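Local coordinates for member of DUF4221 family (Bacteroides vulgatus, PDB 3S9J), which is of unknown function and folds as a six-bladed beta-propeller of the DUF4221 family, at residues Leu16-Asp21 / Phe57-Gln62; Ser341-Glu346 / Asn353-Thr358. All coordinates share one frame; numbering follows the deposited sequence. Where two conformers were deposited one is given.

Interaction 1. Residues Leu16-Asp21 / Phe57-Gln62. With NA (sodium ion), chain C.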
ATOM      1  N   LEU A  16     -16.593  12.392  -1.438  1.00 29.05           N
ATOM      2  CA  LEU A  16     -15.723  13.290  -2.189  0.50 28.20           C
ATOM      3  C   LEU A  16     -15.796  12.850  -3.621  1.00 28.74           C
ATOM      4  O   LEU A  16     -15.768  11.642  -3.920  1.00 29.45           O
ATOM      5  CB  LEU A  16     -14.251  13.199  -1.779  0.50 29.19           C
ATOM      6  CG  LEU A  16     -13.798  13.588  -0.385  0.50 25.17           C
ATOM      7  CD1 LEU A  16     -12.314  13.201  -0.268  0.50 24.54           C
ATOM      8  CD2 LEU A  16     -14.037  15.064  -0.065  0.50 25.04           C
ATOM      9  N   ALA A  17     -15.900  13.811  -4.533  1.00 26.71           N
ATOM     10  CA  ALA A  17     -15.959  13.488  -5.961  1.00 25.25           C
ATOM     11  C   ALA A  17     -15.102  14.466  -6.748  1.00 27.53           C
ATOM     12  O   ALA A  17     -15.323  15.681  -6.684  1.00 31.09           O
ATOM     13  CB  ALA A  17     -17.403  13.470  -6.496  1.00 26.49           C
ATOM     14  N   PHE A  18     -14.146  13.934  -7.485  1.00 23.52           N
ATOM     15  CA  PHE A  18     -13.269  14.724  -8.318  1.00 23.78           C
ATOM     16  C   PHE A  18     -13.560  14.474  -9.809  1.00 24.48           C
ATOM     17  O   PHE A  18     -13.245  13.399 -10.348  1.00 24.77           O
ATOM     18  CB  PHE A  18     -11.797  14.408  -8.043  1.00 23.30           C
ATOM     19  CG  PHE A  18     -11.375  14.566  -6.607  1.00 24.71           C
ATOM     20  CD1 PHE A  18     -10.970  15.806  -6.118  1.00 22.59           C
ATOM     21  CD2 PHE A  18     -11.304  13.462  -5.764  1.00 26.21           C
ATOM     22  CE1 PHE A  18     -10.557  15.943  -4.784  1.00 25.74           C
ATOM     23  CE2 PHE A  18     -10.908  13.585  -4.447  1.00 28.90           C
ATOM     24  CZ  PHE A  18     -10.516  14.822  -3.950  1.00 25.55           C
ATOM     25  N   PRO A  19     -14.100  15.475 -10.502  1.00 24.57           N
ATOM     26  CA  PRO A  19     -14.333  15.322 -11.920  1.00 24.39           C
ATOM     27  C   PRO A  19     -13.018  15.289 -12.680  1.00 25.60           C
ATOM     28  O   PRO A  19     -12.108  16.052 -12.391  1.00 24.27           O
ATOM     29  CB  PRO A  19     -15.164  16.560 -12.295  1.00 26.42           C
ATOM     30  CG  PRO A  19     -15.740  17.014 -11.024  1.00 34.20           C
ATOM     31  CD  PRO A  19     -14.679  16.747 -10.003  1.00 29.62           C
ATOM     32  N   LEU A  20     -12.941  14.378 -13.641  1.00 21.90           N
ATOM     33  CA  LEU A  20     -11.732  14.140 -14.427  1.00 21.20           C
ATOM     34  C   LEU A  20     -12.009  14.367 -15.905  1.00 22.00           C
ATOM     35  O   LEU A  20     -13.150  14.503 -16.330  1.00 24.16           O
ATOM     36  CB  LEU A  20     -11.245  12.688 -14.202  1.00 20.85           C
ATOM     37  CG  LEU A  20     -11.114  12.162 -12.757  1.00 23.68           C
ATOM     38  CD1 LEU A  20     -10.696  10.675 -12.758  1.00 26.89           C
ATOM     39  CD2 LEU A  20     -10.100  13.007 -11.907  1.00 19.82           C
ATOM     40  N   ASP A  21     -10.960  14.381 -16.695  1.00 23.10           N
ATOM     41  CA  ASP A  21     -11.087  14.283 -18.134  1.00 24.62           C
ATOM     42  C   ASP A  21     -10.005  13.333 -18.642  1.00 23.44           C
ATOM     43  O   ASP A  21      -9.450  12.558 -17.863  1.00 23.68           O
ATOM     44  CB  ASP A  21     -11.023  15.654 -18.807  1.00 26.34           C
ATOM     45  CG  ASP A  21      -9.653  16.324 -18.712  1.00 26.12           C
ATOM     46  OD1 ASP A  21      -8.667  15.750 -18.200  1.00 25.14           O
ATOM     47  OD2 ASP A  21      -9.556  17.492 -19.149  1.00 30.28           O
ATOM     48  N   PHE A  57      -4.762  16.525  -5.833  1.00 21.74           N
ATOM     49  CA  PHE A  57      -6.144  16.889  -5.631  1.00 21.44           C
ATOM     50  C   PHE A  57      -6.340  17.674  -4.335  1.00 23.25           C
ATOM     51  O   PHE A  57      -5.808  17.298  -3.309  1.00 22.68           O
ATOM     52  CB  PHE A  57      -7.052  15.669  -5.559  1.00 23.40           C
ATOM     53  CG  PHE A  57      -7.223  14.930  -6.872  1.00 21.80           C
ATOM     54  CD1 PHE A  57      -8.047  15.429  -7.881  1.00 25.14           C
ATOM     55  CD2 PHE A  57      -6.594  13.738  -7.083  1.00 24.53           C
ATOM     56  CE1 PHE A  57      -8.202  14.750  -9.074  1.00 22.47           C
ATOM     57  CE2 PHE A  57      -6.776  13.036  -8.252  1.00 21.62           C
ATOM     58  CZ  PHE A  57      -7.586  13.513  -9.249  1.00 22.20           C
ATOM     59  N   ASP A  58      -7.165  18.703  -4.418  1.00 24.16           N
ATOM     60  CA  ASP A  58      -7.590  19.552  -3.278  1.00 26.70           C
ATOM     61  C   ASP A  58      -8.838  18.961  -2.638  1.00 25.16           C
ATOM     62  O   ASP A  58      -9.906  18.940  -3.253  1.00 26.06           O
ATOM     63  CB  ASP A  58      -7.843  20.936  -3.830  1.00 28.72           C
ATOM     64  CG  ASP A  58      -8.262  21.949  -2.769  1.00 36.86           C
ATOM     65  OD1 ASP A  58      -8.712  21.558  -1.663  1.00 34.54           O
ATOM     66  OD2 ASP A  58      -8.171  23.144  -3.108  1.00 38.36           O
ATOM     67  N   ILE A  59      -8.686  18.408  -1.437  1.00 25.82           N
ATOM     68  CA  ILE A  59      -9.766  17.675  -0.789  1.00 26.90           C
ATOM     69  C   ILE A  59     -10.933  18.589  -0.404  1.00 27.34           C
ATOM     70  O   ILE A  59     -12.101  18.298  -0.732  1.00 26.24           O
ATOM     71  CB  ILE A  59      -9.243  16.851   0.402  1.00 25.75           C
ATOM     72  CG1 ILE A  59      -8.404  15.656  -0.103  1.00 29.81           C
ATOM     73  CG2 ILE A  59     -10.434  16.340   1.249  1.00 27.52           C
ATOM     74  CD1 ILE A  59      -7.510  15.029   0.954  1.00 25.91           C
ATOM     75  N   GLU A  60     -10.630  19.715   0.244  1.00 27.78           N
ATOM     76  CA  GLU A  60     -11.659  20.660   0.690  1.00 29.27           C
ATOM     77  C   GLU A  60     -12.488  21.143  -0.494  1.00 30.20           C
ATOM     78  O   GLU A  60     -13.689  21.257  -0.389  1.00 29.81           O
ATOM     79  CB  GLU A  60     -10.984  21.862   1.386  1.00 31.69           C
ATOM     80  CG  GLU A  60     -11.941  22.971   1.858  1.00 38.74           C
ATOM     81  CD  GLU A  60     -11.237  24.325   2.181  1.00 52.06           C
ATOM     82  OE1 GLU A  60      -9.990  24.477   2.032  1.00 55.83           O
ATOM     83  OE2 GLU A  60     -11.971  25.260   2.570  1.00 63.26           O
ATOM     84  N   ASN A  61     -11.829  21.435  -1.619  1.00 27.47           N
ATOM     85  CA  ASN A  61     -12.482  22.038  -2.767  1.00 29.84           C
ATOM     86  C   ASN A  61     -12.884  21.041  -3.862  1.00 29.42           C
ATOM     87  O   ASN A  61     -13.488  21.420  -4.865  1.00 29.85           O
ATOM     88  CB  ASN A  61     -11.590  23.164  -3.322  1.00 30.38           C
ATOM     89  CG  ASN A  61     -11.464  24.322  -2.344  1.00 30.74           C
ATOM     90  OD1 ASN A  61     -12.482  24.839  -1.876  1.00 30.81           O
ATOM     91  ND2 ASN A  61     -10.246  24.698  -2.017  1.00 31.15           N
ATOM     92  N   GLN A  62     -12.647  19.757  -3.606  1.00 28.86           N
ATOM     93  CA  GLN A  62     -12.995  18.671  -4.532  1.00 26.69           C
ATOM     94  C   GLN A  62     -12.653  18.968  -5.996  1.00 24.98           C
ATOM     95  O   GLN A  62     -13.508  18.869  -6.883  1.00 28.59           O
ATOM     96  CB  GLN A  62     -14.459  18.277  -4.366  1.00 27.51           C
ATOM     97  CG  GLN A  62     -14.746  17.830  -2.924  1.00 30.97           C
ATOM     98  CD  GLN A  62     -16.138  17.263  -2.714  1.00 36.93           C
ATOM     99  OE1 GLN A  62     -16.599  16.416  -3.459  1.00 30.43           O
ATOM    100  NE2 GLN A  62     -16.804  17.729  -1.681  1.00 41.78           N
TER
HETATM  101 NA    NA C 401      -9.873  10.327 -17.195  1.00 25.09          NA
HETATM  102  O   HOH W   1     -10.441   8.127 -16.397  1.00 21.79           O
HETATM  103  O   HOH W   2      -7.894   9.386 -18.724  1.00 37.54           O

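Interaction 2. Residues Ser341-Glu346 / Asn353-Thr358. With NA (sodium ion), chain C; FMT (formic acid), chain K.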
ATOM      1  N   SER A 341     -12.523   4.403  -2.064  1.00 21.00           N
ATOM      2  CA  SER A 341     -13.050   4.741  -3.385  1.00 20.74           C
ATOM      3  C   SER A 341     -14.250   3.912  -3.740  1.00 22.10           C
ATOM      4  O   SER A 341     -14.344   2.706  -3.367  1.00 22.04           O
ATOM      5  CB  SER A 341     -11.980   4.550  -4.465  1.00 21.13           C
ATOM      6  OG  SER A 341     -12.485   4.750  -5.772  1.00 22.01           O
ATOM      7  N   GLU A 342     -15.151   4.528  -4.512  1.00 20.46           N
ATOM      8  CA  GLU A 342     -16.303   3.820  -5.116  1.00 22.39           C
ATOM      9  C   GLU A 342     -16.113   3.549  -6.608  1.00 21.71           C
ATOM     10  O   GLU A 342     -17.079   3.267  -7.312  1.00 23.00           O
ATOM     11  CB  GLU A 342     -17.614   4.582  -4.837  1.00 24.98           C
ATOM     12  CG  GLU A 342     -18.040   4.435  -3.372  1.00 30.92           C
ATOM     13  CD  GLU A 342     -19.534   4.603  -3.105  1.00 40.21           C
ATOM     14  OE1 GLU A 342     -20.363   4.481  -4.040  1.00 38.27           O
ATOM     15  OE2 GLU A 342     -19.874   4.855  -1.925  1.00 38.71           O
ATOM     16  N   ASN A 343     -14.884   3.645  -7.109  1.00 21.18           N
ATOM     17  CA  ASN A 343     -14.604   3.420  -8.529  1.00 20.21           C
ATOM     18  C   ASN A 343     -14.427   1.919  -8.845  1.00 21.30           C
ATOM     19  O   ASN A 343     -13.445   1.513  -9.429  1.00 21.55           O
ATOM     20  CB  ASN A 343     -13.387   4.198  -8.976  1.00 20.65           C
ATOM     21  CG  ASN A 343     -13.674   5.663  -9.065  1.00 25.32           C
ATOM     22  OD1 ASN A 343     -13.706   6.328  -8.043  1.00 25.74           O
ATOM     23  ND2 ASN A 343     -13.917   6.168 -10.277  1.00 22.48           N
ATOM     24  N   ASN A 344     -15.419   1.141  -8.425  1.00 21.58           N
ATOM     25  CA  ASN A 344     -15.577  -0.279  -8.801  1.00 23.01           C
ATOM     26  C   ASN A 344     -16.448  -0.308 -10.052  1.00 22.08           C
ATOM     27  O   ASN A 344     -17.535   0.274 -10.069  1.00 23.22           O
ATOM     28  CB  ASN A 344     -16.253  -0.991  -7.636  1.00 21.01           C
ATOM     29  CG  ASN A 344     -16.375  -2.498  -7.832  1.00 21.51           C
ATOM     30  OD1 ASN A 344     -16.909  -2.930  -8.857  1.00 24.04           O
ATOM     31  ND2 ASN A 344     -15.905  -3.281  -6.852  1.00 20.48           N
ATOM     32  N   LEU A 345     -15.945  -0.968 -11.102  1.00 24.19           N
ATOM     33  CA  LEU A 345     -16.617  -1.040 -12.392  0.50 27.07           C
ATOM     34  C   LEU A 345     -18.065  -1.554 -12.288  1.00 26.83           C
ATOM     35  O   LEU A 345     -18.906  -1.240 -13.136  1.00 28.76           O
ATOM     36  CB  LEU A 345     -15.777  -1.945 -13.310  0.50 30.03           C
ATOM     37  CG  LEU A 345     -16.122  -2.032 -14.789  0.50 34.76           C
ATOM     38  CD1 LEU A 345     -16.037  -0.668 -15.419  0.50 32.01           C
ATOM     39  CD2 LEU A 345     -15.180  -3.006 -15.484  0.50 39.00           C
ATOM     40  N   GLU A 346     -18.368  -2.343 -11.249  1.00 25.38           N
ATOM     41  CA  GLU A 346     -19.706  -2.921 -11.095  0.50 26.02           C
ATOM     42  C   GLU A 346     -20.637  -2.062 -10.210  1.00 27.47           C
ATOM     43  O   GLU A 346     -21.811  -2.358 -10.060  1.00 29.48           O
ATOM     44  CB  GLU A 346     -19.592  -4.395 -10.631  0.50 27.02           C
ATOM     45  CG  GLU A 346     -18.753  -5.232 -11.623  0.50 31.57           C
ATOM     46  CD  GLU A 346     -18.898  -6.744 -11.449  0.50 36.19           C
ATOM     47  OE1 GLU A 346     -19.800  -7.171 -10.718  0.50 35.92           O
ATOM     48  OE2 GLU A 346     -18.109  -7.502 -12.055  0.50 40.28           O
ATOM     49  N   ASN A 353     -14.809   9.034 -15.420  1.00 24.86           N
ATOM     50  CA  ASN A 353     -14.332  10.438 -15.309  1.00 26.48           C
ATOM     51  C   ASN A 353     -14.783  11.142 -14.050  1.00 25.08           C
ATOM     52  O   ASN A 353     -14.915  12.359 -14.012  1.00 25.26           O
ATOM     53  CB  ASN A 353     -14.649  11.208 -16.574  1.00 30.27           C
ATOM     54  CG  ASN A 353     -13.620  10.922 -17.673  1.00 37.43           C
ATOM     55  OD1 ASN A 353     -12.396  10.900 -17.433  1.00 38.23           O
ATOM     56  ND2 ASN A 353     -14.106  10.636 -18.846  1.00 36.96           N
ATOM     57  N   LYS A 354     -15.032  10.362 -13.007  1.00 24.22           N
ATOM     58  CA  LYS A 354     -15.269  10.906 -11.681  1.00 25.86           C
ATOM     59  C   LYS A 354     -14.592  10.018 -10.647  1.00 26.93           C
ATOM     60  O   LYS A 354     -14.967   8.857 -10.480  1.00 26.56           O
ATOM     61  CB  LYS A 354     -16.768  10.990 -11.403  1.00 29.67           C
ATOM     62  CG  LYS A 354     -17.169  11.926 -10.269  1.00 43.50           C
ATOM     63  CD  LYS A 354     -17.506  13.363 -10.735  1.00 54.83           C
ATOM     64  CE  LYS A 354     -18.753  13.500 -11.641  1.00 52.95           C
ATOM     65  NZ  LYS A 354     -20.055  13.259 -10.970  1.00 55.11           N
ATOM     66  N   LEU A 355     -13.574  10.546  -9.978  1.00 23.07           N
ATOM     67  CA  LEU A 355     -12.922   9.828  -8.877  1.00 20.88           C
ATOM     68  C   LEU A 355     -13.703  10.075  -7.598  1.00 23.92           C
ATOM     69  O   LEU A 355     -13.828  11.202  -7.136  1.00 24.43           O
ATOM     70  CB  LEU A 355     -11.468  10.220  -8.711  1.00 19.40           C
ATOM     71  CG  LEU A 355     -10.697   9.628  -7.551  1.00 22.05           C
ATOM     72  CD1 LEU A 355     -10.575   8.081  -7.662  1.00 20.54           C
ATOM     73  CD2 LEU A 355      -9.287  10.307  -7.516  1.00 22.75           C
ATOM     74  N   VAL A 356     -14.292   9.013  -7.047  1.00 21.44           N
ATOM     75  CA  VAL A 356     -15.267   9.124  -5.956  1.00 21.67           C
ATOM     76  C   VAL A 356     -14.780   8.342  -4.757  1.00 23.89           C
ATOM     77  O   VAL A 356     -14.304   7.208  -4.911  1.00 24.09           O
ATOM     78  CB  VAL A 356     -16.659   8.575  -6.356  1.00 23.85           C
ATOM     79  CG1 VAL A 356     -17.653   8.629  -5.195  1.00 27.41           C
ATOM     80  CG2 VAL A 356     -17.215   9.343  -7.562  1.00 25.41           C
ATOM     81  N   PHE A 357     -14.898   8.956  -3.587  1.00 23.32           N
ATOM     82  CA  PHE A 357     -14.601   8.319  -2.300  1.00 25.34           C
ATOM     83  C   PHE A 357     -15.727   8.515  -1.327  1.00 26.99           C
ATOM     84  O   PHE A 357     -16.355   9.575  -1.311  1.00 29.22           O
ATOM     85  CB  PHE A 357     -13.337   8.922  -1.653  1.00 23.90           C
ATOM     86  CG  PHE A 357     -12.089   8.754  -2.430  1.00 23.80           C
ATOM     87  CD1 PHE A 357     -11.282   7.633  -2.241  1.00 23.09           C
ATOM     88  CD2 PHE A 357     -11.660   9.738  -3.304  1.00 23.33           C
ATOM     89  CE1 PHE A 357     -10.106   7.488  -2.924  1.00 21.51           C
ATOM     90  CE2 PHE A 357     -10.469   9.612  -3.982  1.00 20.58           C
ATOM     91  CZ  PHE A 357      -9.697   8.484  -3.833  1.00 23.38           C
ATOM     92  N   THR A 358     -15.986   7.508  -0.491  1.00 25.12           N
ATOM     93  CA  THR A 358     -16.874   7.666   0.635  1.00 26.19           C
ATOM     94  C   THR A 358     -16.044   7.743   1.916  1.00 26.68           C
ATOM     95  O   THR A 358     -15.113   6.960   2.103  1.00 27.04           O
ATOM     96  CB  THR A 358     -17.887   6.523   0.706  1.00 29.60           C
ATOM     97  OG1 THR A 358     -18.725   6.593  -0.454  1.00 33.92           O
ATOM     98  CG2 THR A 358     -18.729   6.638   1.974  1.00 29.17           C
TER
HETATM   99 NA    NA C 401      -9.873  10.327 -17.195  1.00 25.09          NA
HETATM  100  C   FMT K 409     -12.646  -0.597 -11.461  1.00 31.05           C
HETATM  101  O1  FMT K 409     -13.094  -1.688 -11.004  1.00 32.11           O
HETATM  102  O2  FMT K 409     -11.612  -0.501 -12.141  1.00 32.97           O
HETATM  103  O   HOH W   1     -10.441   8.127 -16.397  1.00 21.79           O
HETATM  104  O   HOH W   2      -7.894   9.386 -18.724  1.00 37.54           O

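Interaction 1. Residues Leu16-Asp21 / Phe57-Gln62
L16 lies against I59: in one of its two modelled conformers, its CD1 is 4.0 Å from I59 CG2, while CD2 reaches over toward the side chain of Q62. At A17 the link turns polar. The A17 N-H points out from the outer edge of strand 8-19, outermost in its sheet, since the neighbouring amides of L16 and F18 serve strand 354-364, and it meets Q62 OE1 at 2.9 Å with 160° at the hydrogen. In Q62 a chi2 of -173° puts CD well out from the turn, toward A17 N, which lies tilted from the plane of the side-chain amide. An alanine in place of Q62 would probably leave the A17 N-H without its acceptor and open a gap beside L16 CD2. F18 and Q62 contribute about equally to the contact. F57 CB sits over one face of the F18 ring, 4.0 Å from the centroid. The two rings lean together obliquely, planes at 40°. Their CD1 atoms, of F18 and F57, are only 3.4 Å apart. In the plane of the F18 ring, D58 O approaches the edge at CE1 (3.4 Å). This is the seam between two propeller blades: 8-19 is the outermost strand of the blade completed by the C-terminal strands, and 53-58 belongs to the next. After strand 53-58, D58 OD1 accepts from N61 N in an Asx motif and also pairs with K39. L20 approaches F57 at about a right angle, its CD2 at the ring edge 3.7 Å from CZ, while F44 packs edge-to-face on F57. Beyond L20, D21 O binds a sodium ion at 2.4 Å, together with T24, N353 and two waters.

Interaction 2. Residues Ser341-Glu346 / Asn353-Thr358
The F357 ring meets S341 obliquely, its CD1 3.5 Å from S341 N and its CE1 close to S341 CB; F332 packs edge-to-face with the same ring. The N343 amide instead uses its edges. OD1 takes the V356 N-H on a lone pair in the carbonyl plane, almost straight at 177° and 2.9 Å, while ND2 gives a hydrogen, near its own plane, to K354 O. With CG set beside the backbone N (chi1 -72°), these two bonds fix the rotation of the amide, its O and N edge turned to the backbone of strand 354-364 much as a neighbouring strand's would be, and L355 CD1 abuts OD1. The E342 carboxylate is met from above its plane: T358 OG1 donates to OE2 at 2.6 Å and also bonds Q15, while OE1 takes N347. Backbone pairing ends nearby, with E342 N giving its hydrogen to V356 O at 2.8 Å. Within the loop, S341 OG accepts from N343 N in an ST turn. Farther out, L345 N holds a formic acid molecule, probably from the crystallisation liquor, and N353 OD1 binds sodium at 2.6 Å. S341 and F357 form a non-hydrogen-bonded antiparallel pair where strands 337-341 and 354-364 part into their connecting loop, the beta-meander topology of a propeller blade.

Overall arrangement
Interactions 1 and 2, their centres about 12 Å apart, meet within one blade. Strand 354-364 has 8-19 along one edge and 337-341 along the other, and the first junction is held by probable hydrogen bonds, F18 N to L355 O and L16 N to F357 O, each 2.8 Å. An N-terminal strand thus completes a blade of three C-terminal strands, the Velcro closure familiar from beta-propellers, and interaction 1 joins that blade to its neighbour. The sodium ion ties both contacts: D21 O and N353 OD1, 3.4 Å apart, bind it with T24 O and two shared waters. The role of the ion is not known.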